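Local coordinates for protein cell-binding factor 2 (Campylobacter jejuni, PDB 3RFW) that acts as a SurA-like chaperone and probably catalyses cis-trans isomerisation of peptidyl-proline bonds in proteins, at the interface of chains A and B. Coordinates in Å, arbitrary orientation; residue numbers count along the deposited sequence, not the author numbering. Chains: chain A/B, Cell-binding factor 2.

The interface of chains A and B. Residues chain A 50, 53-54, 57, 59; chain B 77-78, 81, 243.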
ATOM      1  N   ILE A  50      -6.533  24.916  25.339  1.00 30.05           N
ATOM      2  CA  ILE A  50      -5.244  24.251  25.495  1.00 32.21           C
ATOM      3  C   ILE A  50      -4.118  25.292  25.219  1.00 31.94           C
ATOM      4  O   ILE A  50      -3.111  25.338  25.920  1.00 32.66           O
ATOM      5  CB  ILE A  50      -5.116  23.085  24.534  1.00 31.53           C
ATOM      6  CG1 ILE A  50      -5.935  21.890  25.029  1.00 33.63           C
ATOM      7  CG2 ILE A  50      -3.643  22.747  24.353  1.00 34.16           C
ATOM      8  CD1 ILE A  50      -6.284  20.882  23.979  1.00 33.67           C
ATOM      9  N   ASP A  53      -3.811  27.421  28.286  1.00 35.27           N
ATOM     10  CA  ASP A  53      -3.130  26.700  29.331  1.00 35.04           C
ATOM     11  C   ASP A  53      -1.618  26.531  29.081  1.00 36.20           C
ATOM     12  O   ASP A  53      -0.801  26.637  30.021  1.00 34.94           O
ATOM     13  CB  ASP A  53      -3.805  25.374  29.633  1.00 34.92           C
ATOM     14  CG  ASP A  53      -3.514  24.895  31.041  1.00 34.56           C
ATOM     15  OD1 ASP A  53      -3.079  23.746  31.210  1.00 36.74           O
ATOM     16  OD2 ASP A  53      -3.590  25.725  31.961  1.00 39.82           O
ATOM     17  N   ALA A  54      -1.256  26.291  27.818  1.00 33.33           N
ATOM     18  CA  ALA A  54       0.149  26.155  27.435  1.00 35.19           C
ATOM     19  C   ALA A  54       0.935  27.441  27.749  1.00 36.87           C
ATOM     20  O   ALA A  54       2.053  27.396  28.255  1.00 35.12           O
ATOM     21  CB  ALA A  54       0.231  25.809  25.936  1.00 36.28           C
ATOM     22  N   GLN A  57       1.544  27.814  31.312  1.00 41.84           N
ATOM     23  CA  GLN A  57       2.657  26.990  31.727  1.00 41.85           C
ATOM     24  C   GLN A  57       3.950  27.441  31.052  1.00 42.32           C
ATOM     25  O   GLN A  57       4.925  26.710  31.082  1.00 41.30           O
ATOM     26  CB  GLN A  57       2.378  25.510  31.428  1.00 43.17           C
ATOM     27  CG  GLN A  57       1.223  24.929  32.253  1.00 49.73           C
ATOM     28  CD  GLN A  57       0.946  23.473  31.952  1.00 57.03           C
ATOM     29  OE1 GLN A  57       1.865  22.692  31.698  1.00 61.61           O
ATOM     30  NE2 GLN A  57      -0.331  23.102  31.950  1.00 57.65           N
ATOM     31  N   LEU A  59       4.994  27.541  27.902  1.00 42.87           N
ATOM     32  CA  LEU A  59       5.547  26.577  26.951  1.00 40.72           C
ATOM     33  C   LEU A  59       6.095  27.245  25.684  1.00 39.23           C
ATOM     34  O   LEU A  59       6.934  26.673  24.999  1.00 40.30           O
ATOM     35  CB  LEU A  59       4.496  25.529  26.592  1.00 41.20           C
ATOM     36  CG  LEU A  59       4.473  24.252  27.429  1.00 43.89           C
ATOM     37  CD1 LEU A  59       4.834  24.470  28.855  1.00 49.15           C
ATOM     38  CD2 LEU A  59       3.142  23.547  27.308  1.00 42.53           C
TER
ATOM     39  N   LEU B  77       2.487  24.758  19.433  1.00 28.75           N
ATOM     40  CA  LEU B  77       2.256  24.906  20.895  1.00 28.76           C
ATOM     41  C   LEU B  77       1.331  23.779  21.458  1.00 30.62           C
ATOM     42  O   LEU B  77       1.572  23.241  22.544  1.00 32.24           O
ATOM     43  CB  LEU B  77       1.616  26.269  21.199  1.00 27.76           C
ATOM     44  CG  LEU B  77       1.601  26.681  22.680  1.00 30.61           C
ATOM     45  CD1 LEU B  77       3.008  26.605  23.275  1.00 29.30           C
ATOM     46  CD2 LEU B  77       0.977  28.071  22.914  1.00 27.12           C
ATOM     47  N   VAL B  78       0.259  23.460  20.732  1.00 31.03           N
ATOM     48  CA  VAL B  78      -0.672  22.418  21.142  1.00 28.59           C
ATOM     49  C   VAL B  78       0.068  21.088  21.202  1.00 29.77           C
ATOM     50  O   VAL B  78      -0.095  20.326  22.139  1.00 31.50           O
ATOM     51  CB  VAL B  78      -1.873  22.335  20.197  1.00 27.81           C
ATOM     52  CG1 VAL B  78      -2.658  21.008  20.400  1.00 28.92           C
ATOM     53  CG2 VAL B  78      -2.781  23.504  20.401  1.00 31.47           C
ATOM     54  N   TYR B  81       2.373  20.961  24.220  1.00 31.85           N
ATOM     55  CA  TYR B  81       1.498  20.698  25.364  1.00 32.09           C
ATOM     56  C   TYR B  81       1.181  19.206  25.498  1.00 35.14           C
ATOM     57  O   TYR B  81       1.337  18.657  26.569  1.00 37.05           O
ATOM     58  CB  TYR B  81       0.208  21.499  25.211  1.00 31.20           C
ATOM     59  CG  TYR B  81      -0.711  21.509  26.419  1.00 35.93           C
ATOM     60  CD1 TYR B  81      -1.814  20.651  26.497  1.00 28.31           C
ATOM     61  CD2 TYR B  81      -0.503  22.406  27.467  1.00 34.46           C
ATOM     62  CE1 TYR B  81      -2.684  20.692  27.608  1.00 34.57           C
ATOM     63  CE2 TYR B  81      -1.353  22.444  28.571  1.00 37.82           C
ATOM     64  CZ  TYR B  81      -2.465  21.620  28.612  1.00 36.72           C
ATOM     65  OH  TYR B  81      -3.283  21.669  29.717  1.00 41.33           O
ATOM     66  N   LEU B 243     -10.347  21.608  31.538  1.00 40.22           N
ATOM     67  CA  LEU B 243     -10.068  22.945  31.009  1.00 38.33           C
ATOM     68  C   LEU B 243     -11.400  23.539  30.629  1.00 35.79           C
ATOM     69  O   LEU B 243     -11.679  24.717  30.866  1.00 31.34           O
ATOM     70  CB  LEU B 243      -9.147  22.896  29.769  1.00 35.65           C
ATOM     71  CG  LEU B 243      -7.672  22.531  29.957  1.00 33.38           C
ATOM     72  CD1 LEU B 243      -6.958  22.477  28.596  1.00 29.27           C
ATOM     73  CD2 LEU B 243      -6.973  23.513  30.917  1.00 35.88           C
TER
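A:Ile50, A:Asp53 and A:Ala54, on helix 34-56, receive B:Tyr81 from helix 63-86 of the partner in a helix-to-helix patch of a two-fold symmetric interface. The patch and its twin help join the two copies in the deposited assembly, though the structure alone does not show that this dimer forms in the cell. A chi1 of -171° (CG anti to the backbone N) carries the B:Tyr81 ring across helix 34-56, its hydroxyl pointing toward A:Asp53. The methyl CG2 of A:Ile50 sits over one face of the ring, 3.5 Å from CD1. On the same side of the ring, but toward its CD2 edge, CB of A:Ala54 lies 3.8 Å from CD2. A:Leu59 adds its CD2 methyl near the base of that side chain, while its CB meets CD1 of B:Leu77. B:Leu77 also caps A:Ala54, its branch carbon CG 3.6 Å from the alanine CB. From helix 216-246, B:Leu243 brings a forked tip: CD1 touches CG1 of A:Ile50. CD2 of B:Leu243 lies 3.7 Å from CG of A:Asp53. The phenol OH of B:Tyr81 donates to A:Asp53 OD1 at 2.6 Å; OD1 accepts through its anti lone pair, away from OD2, and lies in the ring plane at the edge, the carboxylate turned 75° from the ring. A weak hydrogen bond within chain A reaches the same oxygen, from A:Gln57 NE2 to A:Asp53 OD1, at 2.9 Å.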